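Local coordinates for cellulose-binding protein (Saccharophagus degradans, PDB 2YHG) that probably acts in carbohydrate metabolism, its family being linked to polysaccharide binding and hydrolysis of glycosyl compounds, this piece joining a nucleoside hydrolase-like part to a C-terminal domain, at residues G277-S282 / E287-D292; R181-L186 / G269-K274. All blocks are in the same frame, centred on the assembly; numbering follows the deposited sequence.

Interaction 1. Residues G277-S282 / E287-D292; sequences GVRGMS and EDAVYD
Asp288 meets the backbone of the 277-282 loop with one carboxylate oxygen: its OD2 accepts a hydrogen bond from Gly280 N at 2.8 Å along an almost straight line (177°). The amide comes in on the syn side of OD2 but 26° out of the carboxylate plane. OD1 of the same group is hydrogen-bonded to Thr193 OG1 and salt-bridged to Arg206, so this buried acid is tied on both oxygens and links the loop to strand 203-207 and helix 190-198. Its CB lies 3.7 Å from Arg279 CD, the two side chains running past each other in opposite directions. Ala289 comes next, opening the short 3-10 turn 289-291. Its N and CA lie over one face of the Arg279 guanidinium, the N toward the rim, and Ala289 CB comes within 3.5 Å of Arg279 NH2. Both segments belong to the long loop joining strands 273-276 and 295-298, which pair as a two-stranded antiparallel sheet, and the contact closes that excursion on itself. At the end of the turn Asp292 receives the guanidinium end-on in a bidentate salt bridge. Arg279 NH1 reaches Asp292 OD1 at 2.8 Å and Arg279 NH2 reaches Asp292 OD2 at 3.0 Å, each bond using a syn lone pair and each N-H...O angle 171°. The two flat groups are nearly coplanar, which fixes the rotation of the guanidinium about its own chain. A bend at chi2 carries the arginine across to this carboxylate, and NH1 has a further partner in the hydroxyl of Tyr294.

Interaction 2. Residues R181-L186 / G269-K274; sequences RVYDIL and GRFPSK
With chi1 at -165°, the ring of Tyr183 swings out opposite its own backbone N, while Phe271, with chi1 at -53°, sets its ring beside its backbone N, which brings Phe271 CZ up to the CE2 and OH side of Tyr183. Tyr183 belongs to strand 180-185 of the six-stranded parallel sheet of the nucleoside hydrolase-like domain, between strands 146-150 and 203-207. Phe271 comes from the connection that leads into strand 273-276, so the contact lays this later part of the chain against the side chains of the central sheet. The contact across the segments is van der Waals packing, in which the phenol oxygen also takes part. The phenyl ring presents its CZ corner, and Tyr183 CE2 approaches Phe271 CZ at 4.0 Å. The ring planes are almost perpendicular (88°) with centroids 5.9 Å apart, an oblique arrangement in which neither ring lies flat on the other. Phe271 also packs on Ile205 of strand 203-207, which places its ring next to the same sheet, whereas Tyr183 meets the ring of His250 and touches Pro246 and Ala247 of helix 246-249. Although the pair is buried, the phenol is not left without a polar partner: its hydroxyl is hydrogen-bonded to Gly268 O, just ahead of the 269-274 segment, which ties the phenol to the same loop. The same oxygen, Tyr183 OH, lies near the plane of the phenyl ring at its edge, 3.7 Å from Phe271 CZ.

Interaction 2 is a small buried contact nearer the centre of the molecule, whereas interaction 1 lies farther out and is only partly buried. Their chemistry follows: two aromatic side chains, one of them partly through its hydroxyl, pack in the core, while in interaction 1 the exposed arginine-aspartate pair lies beside a buried aspartate that binds a backbone amide. The segment 269-274 runs into strand 273-276, and the loop of interaction 1 leaves that strand, so the two follow one another along the chain. They also touch directly, Met281 CG packing 3.7 Å from Leu186 CB. Arg206, on the edge strand 203-207, connects them further, pairing with both Asp184 and Asp288.

Interaction 1. Residues G277-S282 / E287-D292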
loop_
_atom_site.group_PDB
_atom_site.type_symbol
_atom_site.label_atom_id
_atom_site.label_comp_id
_atom_site.label_asym_id
_atom_site.label_seq_id
_atom_site.Cartn_x
_atom_site.Cartn_y
_atom_site.Cartn_z
ATOM N N GLY A 277 -22.377 -2.318 5.711
ATOM C CA GLY A 277 -22.926 -2.910 4.528
ATOM C C GLY A 277 -22.266 -2.501 3.236
ATOM O O GLY A 277 -22.899 -2.481 2.187
ATOM N N VAL A 278 -20.960 -2.246 3.263
ATOM C CA VAL A 278 -20.226 -1.819 2.055
ATOM C C VAL A 278 -20.305 -2.968 1.040
ATOM O O VAL A 278 -19.801 -4.071 1.295
ATOM C CB VAL A 278 -18.772 -1.462 2.352
ATOM C CG1 VAL A 278 -18.065 -1.062 1.077
ATOM C CG2 VAL A 278 -18.683 -0.324 3.344
ATOM N N ARG A 279 -20.937 -2.739 -0.094
ATOM C CA ARG A 279 -21.187 -3.799 -1.057
ATOM C C ARG A 279 -20.041 -3.988 -2.037
ATOM O O ARG A 279 -19.416 -3.018 -2.474
ATOM C CB ARG A 279 -22.485 -3.539 -1.813
ATOM C CG ARG A 279 -23.734 -3.464 -0.940
ATOM C CD ARG A 279 -23.932 -4.694 -0.090
ATOM N NE ARG A 279 -25.229 -4.688 0.569
ATOM C CZ ARG A 279 -25.496 -5.189 1.779
ATOM N NH1 ARG A 279 -24.541 -5.585 2.595
ATOM N NH2 ARG A 279 -26.768 -5.328 2.162
ATOM N N GLY A 280 -19.825 -5.230 -2.404
ATOM C CA GLY A 280 -18.845 -5.609 -3.408
ATOM C C GLY A 280 -19.335 -5.344 -4.818
ATOM O O GLY A 280 -20.393 -4.760 -5.052
ATOM N N MET A 281 -18.547 -5.802 -5.768
ATOM C CA MET A 281 -18.818 -5.594 -7.173
ATOM C C MET A 281 -20.001 -6.405 -7.653
ATOM O O MET A 281 -20.486 -7.322 -7.006
ATOM C CB MET A 281 -17.573 -5.937 -7.985
ATOM C CG MET A 281 -16.356 -5.098 -7.609
ATOM S SD MET A 281 -14.928 -5.261 -8.699
ATOM C CE MET A 281 -15.418 -4.154 -10.016
ATOM N N SER A 282 -20.455 -6.071 -8.864
ATOM C CA SER A 282 -21.700 -6.626 -9.392
ATOM C C SER A 282 -21.654 -8.135 -9.567
ATOM O O SER A 282 -22.698 -8.778 -9.452
ATOM C CB SER A 282 -22.042 -5.980 -10.719
ATOM O OG SER A 282 -21.073 -6.295 -11.691
ATOM N N GLU A 287 -24.719 -11.277 -2.348
ATOM C CA GLU A 287 -23.969 -12.150 -1.450
ATOM C C GLU A 287 -23.584 -11.453 -0.158
ATOM O O GLU A 287 -23.497 -12.116 0.874
ATOM C CB GLU A 287 -22.745 -12.691 -2.142
ATOM C CG GLU A 287 -23.072 -13.578 -3.335
ATOM C CD GLU A 287 -21.875 -14.081 -4.071
ATOM O OE1 GLU A 287 -20.744 -14.035 -3.544
ATOM O OE2 GLU A 287 -22.049 -14.556 -5.213
ATOM N N ASP A 288 -23.298 -10.158 -0.191
ATOM C CA ASP A 288 -22.890 -9.470 1.030
ATOM C C ASP A 288 -24.032 -9.427 2.061
ATOM O O ASP A 288 -23.764 -9.472 3.267
ATOM C CB ASP A 288 -22.540 -8.000 0.745
ATOM C CG ASP A 288 -21.227 -7.770 -0.023
ATOM O OD1 ASP A 288 -20.145 -8.090 0.508
ATOM O OD2 ASP A 288 -21.323 -7.199 -1.132
ATOM N N ALA A 289 -25.266 -9.275 1.605
ATOM C CA ALA A 289 -26.364 -8.924 2.475
ATOM C C ALA A 289 -26.613 -9.968 3.551
ATOM O O ALA A 289 -27.145 -9.635 4.630
ATOM C CB ALA A 289 -27.645 -8.691 1.673
ATOM N N VAL A 290 -26.277 -11.223 3.288
ATOM C CA VAL A 290 -26.511 -12.264 4.278
ATOM C C VAL A 290 -25.670 -12.054 5.538
ATOM O O VAL A 290 -26.019 -12.595 6.589
ATOM C CB VAL A 290 -26.315 -13.674 3.715
ATOM C CG1 VAL A 290 -27.204 -13.891 2.499
ATOM C CG2 VAL A 290 -24.831 -13.975 3.446
ATOM N N TYR A 291 -24.602 -11.260 5.438
ATOM C CA TYR A 291 -23.733 -10.960 6.548
ATOM C C TYR A 291 -24.140 -9.719 7.318
ATOM O O TYR A 291 -23.492 -9.355 8.290
ATOM C CB TYR A 291 -22.300 -10.802 6.045
ATOM C CG TYR A 291 -21.747 -12.073 5.463
ATOM C CD1 TYR A 291 -21.379 -13.109 6.277
ATOM C CD2 TYR A 291 -21.649 -12.250 4.096
ATOM C CE1 TYR A 291 -20.901 -14.301 5.745
ATOM C CE2 TYR A 291 -21.171 -13.436 3.547
ATOM C CZ TYR A 291 -20.807 -14.459 4.397
ATOM O OH TYR A 291 -20.353 -15.667 3.908
ATOM N N ASP A 292 -25.208 -9.046 6.901
ATOM C CA ASP A 292 -25.543 -7.784 7.598
ATOM C C ASP A 292 -25.853 -8.091 9.081
ATOM O O ASP A 292 -26.436 -9.128 9.387
ATOM C CB ASP A 292 -26.779 -7.140 6.976
ATOM C CG ASP A 292 -26.529 -6.522 5.594
ATOM O OD1 ASP A 292 -25.322 -6.365 5.178
ATOM O OD2 ASP A 292 -27.510 -6.163 4.920
#

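Interaction 2. Residues R181-L186 / G269-K274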
loop_
_atom_site.group_PDB
_atom_site.type_symbol
_atom_site.label_atom_id
_atom_site.label_comp_id
_atom_site.label_asym_id
_atom_site.label_seq_id
_atom_site.Cartn_x
_atom_site.Cartn_y
_atom_site.Cartn_z
ATOM N N ARG A 181 -3.791 -7.512 8.850
ATOM C CA ARG A 181 -4.628 -6.445 8.317
ATOM C C ARG A 181 -5.012 -6.854 6.910
ATOM O O ARG A 181 -4.217 -7.519 6.236
ATOM C CB ARG A 181 -3.962 -5.088 8.260
ATOM C CG ARG A 181 -3.711 -4.428 9.616
ATOM C CD ARG A 181 -2.287 -4.692 10.027
ATOM N NE ARG A 181 -1.974 -3.963 11.295
ATOM C CZ ARG A 181 -2.195 -4.442 12.515
ATOM N NH1 ARG A 181 -2.732 -5.625 12.706
ATOM N NH2 ARG A 181 -1.693 -3.788 13.541
ATOM N N VAL A 182 -6.209 -6.480 6.481
ATOM C CA VAL A 182 -6.658 -6.793 5.134
ATOM C C VAL A 182 -6.947 -5.512 4.371
ATOM O O VAL A 182 -7.655 -4.624 4.859
ATOM C CB VAL A 182 -7.921 -7.694 5.161
ATOM C CG1 VAL A 182 -8.472 -7.925 3.748
ATOM C CG2 VAL A 182 -7.597 -9.038 5.834
ATOM N N TYR A 183 -6.434 -5.463 3.132
ATOM C CA TYR A 183 -6.792 -4.404 2.174
ATOM C C TYR A 183 -7.446 -5.108 0.988
ATOM O O TYR A 183 -6.786 -5.795 0.220
ATOM C CB TYR A 183 -5.550 -3.596 1.746
ATOM C CG TYR A 183 -5.871 -2.295 1.058
ATOM C CD1 TYR A 183 -6.561 -2.258 -0.146
ATOM C CD2 TYR A 183 -5.452 -1.087 1.577
ATOM C CE1 TYR A 183 -6.784 -1.065 -0.799
ATOM C CE2 TYR A 183 -5.689 0.136 0.920
ATOM C CZ TYR A 183 -6.363 0.126 -0.276
ATOM O OH TYR A 183 -6.617 1.270 -1.008
ATOM N N ASP A 184 -8.767 -4.943 0.904
ATOM C CA ASP A 184 -9.629 -5.568 -0.105
ATOM C C ASP A 184 -9.965 -4.514 -1.150
ATOM O O ASP A 184 -10.547 -3.485 -0.825
ATOM C CB ASP A 184 -10.879 -6.064 0.623
ATOM C CG ASP A 184 -12.070 -6.397 -0.243
ATOM O OD1 ASP A 184 -11.928 -6.453 -1.479
ATOM O OD2 ASP A 184 -13.166 -6.626 0.365
ATOM N N ILE A 185 -9.613 -4.761 -2.410
ATOM C CA ILE A 185 -10.023 -3.881 -3.498
ATOM C C ILE A 185 -11.445 -4.245 -3.937
ATOM O O ILE A 185 -11.672 -5.310 -4.512
ATOM C CB ILE A 185 -9.064 -3.973 -4.695
ATOM C CG1 ILE A 185 -7.657 -3.481 -4.299
ATOM C CG2 ILE A 185 -9.653 -3.181 -5.881
ATOM C CD1 ILE A 185 -7.512 -1.964 -4.285
ATOM N N LEU A 186 -12.374 -3.348 -3.629
ATOM C CA LEU A 186 -13.732 -3.310 -4.166
ATOM C C LEU A 186 -14.689 -4.381 -3.690
ATOM O O LEU A 186 -15.905 -4.206 -3.864
ATOM C CB LEU A 186 -13.745 -3.250 -5.695
ATOM C CG LEU A 186 -13.352 -1.890 -6.259
ATOM C CD1 LEU A 186 -12.799 -2.009 -7.686
ATOM C CD2 LEU A 186 -14.563 -0.965 -6.258
ATOM N N GLY A 269 -5.027 5.920 -0.250
ATOM C CA GLY A 269 -6.260 6.558 0.165
ATOM C C GLY A 269 -6.371 6.781 1.653
ATOM O O GLY A 269 -5.470 6.462 2.447
ATOM N N ARG A 270 -7.510 7.348 2.033
ATOM C CA ARG A 270 -7.809 7.751 3.418
ATOM C C ARG A 270 -9.144 7.139 3.817
ATOM O O ARG A 270 -10.100 7.215 3.048
ATOM C CB ARG A 270 -7.872 9.284 3.519
ATOM C CG ARG A 270 -7.991 9.766 4.927
ATOM C CD ARG A 270 -7.846 11.277 5.032
ATOM N NE ARG A 270 -8.801 12.013 4.171
ATOM C CZ ARG A 270 -10.090 12.192 4.457
ATOM N NH1 ARG A 270 -10.579 11.755 5.593
ATOM N NH2 ARG A 270 -10.881 12.797 3.591
ATOM N N PHE A 271 -9.186 6.555 5.005
ATOM C CA PHE A 271 -10.335 5.761 5.450
ATOM C C PHE A 271 -10.785 6.276 6.814
ATOM O O PHE A 271 -10.305 5.828 7.839
ATOM C CB PHE A 271 -9.956 4.289 5.502
ATOM C CG PHE A 271 -9.364 3.822 4.191
ATOM C CD1 PHE A 271 -10.181 3.474 3.127
ATOM C CD2 PHE A 271 -8.008 3.775 3.985
ATOM C CE1 PHE A 271 -9.664 3.112 1.918
ATOM C CE2 PHE A 271 -7.478 3.397 2.769
ATOM C CZ PHE A 271 -8.318 3.104 1.730
ATOM N N PRO A 272 -11.667 7.289 6.830
ATOM C CA PRO A 272 -11.924 8.003 8.083
ATOM C C PRO A 272 -12.834 7.256 9.045
ATOM O O PRO A 272 -12.913 7.644 10.210
ATOM C CB PRO A 272 -12.559 9.304 7.610
ATOM C CG PRO A 272 -13.179 8.968 6.311
ATOM C CD PRO A 272 -12.224 8.003 5.667
ATOM N N SER A 273 -13.587 6.260 8.567
ATOM C CA SER A 273 -14.553 5.559 9.393
ATOM C C SER A 273 -14.862 4.239 8.794
ATOM O O SER A 273 -14.623 3.996 7.599
ATOM C CB SER A 273 -15.847 6.362 9.529
ATOM O OG SER A 273 -16.462 6.516 8.266
ATOM N N LYS A 274 -15.399 3.361 9.625
ATOM C CA LYS A 274 -16.061 2.161 9.153
ATOM C C LYS A 274 -17.476 2.519 8.722
ATOM O O LYS A 274 -18.140 3.335 9.355
ATOM C CB LYS A 274 -16.154 1.108 10.253
ATOM C CG LYS A 274 -14.848 0.638 10.794
ATOM C CD LYS A 274 -15.023 -0.449 11.822
ATOM C CE LYS A 274 -13.779 -0.658 12.673
ATOM N NZ LYS A 274 -14.090 -1.472 13.850
#